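Local coordinates for PUA domain-containing protein (Pyrococcus horikoshii, PDB 3D79), which is of unknown function but contains a PUA domain and probably binds RNA, at residues D129-V134 with K161-I166. Residues are numbered along the deposited sequence; the frame is centred on the assembly and turned at random.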
ATOM      1  N   ASP A 129       7.487   2.023  -8.633  1.00 17.85           N
ATOM      2  CA  ASP A 129       7.252   1.164  -7.461  1.00 17.49           C
ATOM      3  C   ASP A 129       5.913   1.466  -6.812  1.00 16.80           C
ATOM      4  O   ASP A 129       5.506   2.632  -6.729  1.00 16.58           O
ATOM      5  CB  ASP A 129       8.350   1.366  -6.404  1.00 17.62           C
ATOM      6  CG  ASP A 129       9.656   0.645  -6.731  1.00 19.14           C
ATOM      7  OD1 ASP A 129       9.735  -0.083  -7.747  1.00 21.06           O
ATOM      8  OD2 ASP A 129      10.614   0.801  -5.944  1.00 20.76           O
ATOM      9  N   PHE A 130       5.237   0.420  -6.335  1.00 16.16           N
ATOM     10  CA  PHE A 130       4.097   0.575  -5.440  1.00 15.80           C
ATOM     11  C   PHE A 130       4.610   1.148  -4.127  1.00 14.89           C
ATOM     12  O   PHE A 130       5.641   0.710  -3.613  1.00 14.69           O
ATOM     13  CB  PHE A 130       3.468  -0.780  -5.118  1.00 16.60           C
ATOM     14  CG  PHE A 130       2.451  -1.251  -6.111  1.00 18.72           C
ATOM     15  CD1 PHE A 130       1.465  -0.397  -6.596  1.00 21.43           C
ATOM     16  CD2 PHE A 130       2.457  -2.576  -6.528  1.00 21.42           C
ATOM     17  CE1 PHE A 130       0.510  -0.853  -7.505  1.00 22.94           C
ATOM     18  CE2 PHE A 130       1.513  -3.043  -7.432  1.00 22.61           C
ATOM     19  CZ  PHE A 130       0.533  -2.179  -7.921  1.00 21.73           C
ATOM     20  N   VAL A 131       3.884   2.119  -3.583  1.00 14.01           N
ATOM     21  CA  VAL A 131       4.255   2.733  -2.305  1.00 13.36           C
ATOM     22  C   VAL A 131       3.011   2.907  -1.440  1.00 12.99           C
ATOM     23  O   VAL A 131       1.890   2.866  -1.944  1.00 12.79           O
ATOM     24  CB  VAL A 131       4.949   4.115  -2.495  1.00 13.22           C
ATOM     25  CG1 VAL A 131       6.309   3.957  -3.203  1.00 13.71           C
ATOM     26  CG2 VAL A 131       4.040   5.108  -3.230  1.00 13.67           C
ATOM     27  N   PHE A 132       3.199   3.085  -0.134  1.00 12.44           N
ATOM     28  CA  PHE A 132       2.098   3.546   0.700  1.00 12.73           C
ATOM     29  C   PHE A 132       2.416   4.917   1.273  1.00 12.58           C
ATOM     30  O   PHE A 132       3.584   5.304   1.378  1.00 12.38           O
ATOM     31  CB  PHE A 132       1.739   2.552   1.820  1.00 12.97           C
ATOM     32  CG  PHE A 132       2.791   2.422   2.877  1.00 13.74           C
ATOM     33  CD1 PHE A 132       2.756   3.224   4.013  1.00 14.25           C
ATOM     34  CD2 PHE A 132       3.822   1.496   2.739  1.00 15.30           C
ATOM     35  CE1 PHE A 132       3.741   3.116   4.990  1.00 14.11           C
ATOM     36  CE2 PHE A 132       4.802   1.375   3.718  1.00 15.00           C
ATOM     37  CZ  PHE A 132       4.759   2.190   4.841  1.00 13.60           C
ATOM     38  N   VAL A 133       1.360   5.637   1.636  1.00 12.51           N
ATOM     39  CA  VAL A 133       1.459   7.003   2.124  1.00 12.76           C
ATOM     40  C   VAL A 133       0.993   7.017   3.571  1.00 13.24           C
ATOM     41  O   VAL A 133      -0.089   6.526   3.874  1.00 13.23           O
ATOM     42  CB  VAL A 133       0.579   7.960   1.286  1.00 13.12           C
ATOM     43  CG1 VAL A 133       0.771   9.407   1.741  1.00 12.98           C
ATOM     44  CG2 VAL A 133       0.893   7.814  -0.209  1.00 13.36           C
ATOM     45  N   VAL A 134       1.819   7.571   4.458  1.00 14.04           N
ATOM     46  CA  VAL A 134       1.465   7.674   5.880  1.00 14.92           C
ATOM     47  C   VAL A 134       1.702   9.088   6.379  1.00 15.27           C
ATOM     48  O   VAL A 134       2.613   9.762   5.903  1.00 15.14           O
ATOM     49  CB  VAL A 134       2.274   6.687   6.768  1.00 15.28           C
ATOM     50  CG1 VAL A 134       1.713   5.281   6.638  1.00 16.82           C
ATOM     51  CG2 VAL A 134       3.764   6.736   6.431  1.00 15.10           C
ATOM     52  N   LYS A 161       4.674  16.278  -8.807  1.00 16.17           N
ATOM     53  CA  LYS A 161       3.863  15.163  -8.297  1.00 16.35           C
ATOM     54  C   LYS A 161       4.737  13.961  -7.963  1.00 15.44           C
ATOM     55  O   LYS A 161       5.550  13.513  -8.788  1.00 15.12           O
ATOM     56  CB  LYS A 161       2.772  14.739  -9.286  1.00 16.63           C
ATOM     57  CG  LYS A 161       1.668  13.899  -8.607  1.00 17.81           C
ATOM     58  CD  LYS A 161       0.544  13.465  -9.559  1.00 18.25           C
ATOM     59  CE  LYS A 161      -0.367  14.634  -9.948  1.00 22.48           C
ATOM     60  NZ  LYS A 161      -0.832  15.458  -8.797  1.00 23.78           N
ATOM     61  N   ALA A 162       4.534  13.426  -6.760  1.00 14.26           N
ATOM     62  CA  ALA A 162       5.377  12.359  -6.238  1.00 13.98           C
ATOM     63  C   ALA A 162       4.748  10.974  -6.306  1.00 13.60           C
ATOM     64  O   ALA A 162       5.445   9.988  -6.559  1.00 13.66           O
ATOM     65  CB  ALA A 162       5.780  12.677  -4.818  1.00 13.58           C
ATOM     66  N   VAL A 163       3.444  10.893  -6.055  1.00 13.21           N
ATOM     67  CA  VAL A 163       2.753   9.597  -6.030  1.00 13.29           C
ATOM     68  C   VAL A 163       1.402   9.678  -6.721  1.00 13.45           C
ATOM     69  O   VAL A 163       0.585  10.532  -6.385  1.00 13.20           O
ATOM     70  CB  VAL A 163       2.524   9.089  -4.579  1.00 12.96           C
ATOM     71  CG1 VAL A 163       1.809   7.734  -4.572  1.00 13.62           C
ATOM     72  CG2 VAL A 163       3.843   8.999  -3.809  1.00 13.01           C
ATOM     73  N   LYS A 164       1.181   8.781  -7.684  1.00 14.31           N
ATOM     74  CA  LYS A 164      -0.143   8.585  -8.264  1.00 14.99           C
ATOM     75  C   LYS A 164      -0.932   7.646  -7.361  1.00 14.89           C
ATOM     76  O   LYS A 164      -0.641   6.447  -7.309  1.00 15.16           O
ATOM     77  CB  LYS A 164      -0.039   7.999  -9.686  1.00 15.06           C
ATOM     78  CG  LYS A 164      -1.376   7.895 -10.418  1.00 18.16           C
ATOM     79  CD  LYS A 164      -1.847   9.289 -10.845  1.00 20.60           C
ATOM     80  CE  LYS A 164      -3.318   9.299 -11.156  1.00 22.36           C
ATOM     81  NZ  LYS A 164      -3.858  10.681 -11.143  1.00 22.25           N
ATOM     82  N   VAL A 165      -1.916   8.191  -6.648  1.00 14.78           N
ATOM     83  CA  VAL A 165      -2.728   7.404  -5.715  1.00 14.79           C
ATOM     84  C   VAL A 165      -3.708   6.507  -6.478  1.00 15.25           C
ATOM     85  O   VAL A 165      -4.347   6.949  -7.440  1.00 15.27           O
ATOM     86  CB  VAL A 165      -3.466   8.299  -4.695  1.00 14.80           C
ATOM     87  CG1 VAL A 165      -4.413   7.470  -3.823  1.00 14.34           C
ATOM     88  CG2 VAL A 165      -2.449   9.041  -3.827  1.00 14.67           C
ATOM     89  N   ILE A 166      -3.799   5.246  -6.060  1.00 14.99           N
ATOM     90  CA  ILE A 166      -4.726   4.293  -6.682  1.00 15.32           C
ATOM     91  C   ILE A 166      -5.821   3.813  -5.724  1.00 15.14           C
ATOM     92  O   ILE A 166      -6.808   3.207  -6.145  1.00 15.13           O
ATOM     93  CB  ILE A 166      -3.981   3.076  -7.315  1.00 15.41           C
ATOM     94  CG1 ILE A 166      -3.334   2.193  -6.235  1.00 15.30           C
ATOM     95  CG2 ILE A 166      -2.959   3.548  -8.357  1.00 15.64           C
ATOM     96  CD1 ILE A 166      -2.700   0.902  -6.781  1.00 16.55           C
TER
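Inside the curled, mixed beta-sheet of the PUA domain, strand 130-135 faces strand 161-165 across the apolar interior, and Val131 meets Val163 there. These two valines reach toward each other tip to tip, with Val131 CG2 3.7 Å from Val163 CG1 and 3.9 Å from Val163 CG2, so that one methyl sits against both branches of its partner. Val163 CG1 is anti to its own backbone N, which turns it to the opposing strand, where it also comes within 4.5 Å of Val133 CG2. Residues 130-133 and 163-166 run at 102° to each other and their backbones stay well separated, the CA atoms of Val131 and Val163 being 8.0 Å apart; side chains alone bridge the gap. Such packing across a curled sheet suits the pseudobarrel of PUA domains: strand 141-147 pairs antiparallel with both strands and joins them round the side, while Val97 and Ile125 pack on Val131 and Val113 touches both Val133 and Val163. Ala162 and Val163 together face Val113 in a classic beta bulge. At the corner where the chain turns at Ile166, a second apolar contact forms: Phe130 CE1 lies 3.7 Å from Ile166 CD1, the methyl approaching the ring obliquely and the two side chains crossing at about a right angle. With chi1 at 68°, Ile166 CG1 lies between its backbone N and carbonyl carbon, and the extended chain beyond it carries CD1 to the phenyl ring. Phe75, from strand 73-76, meets the same ring with the planes inclined by about 35°.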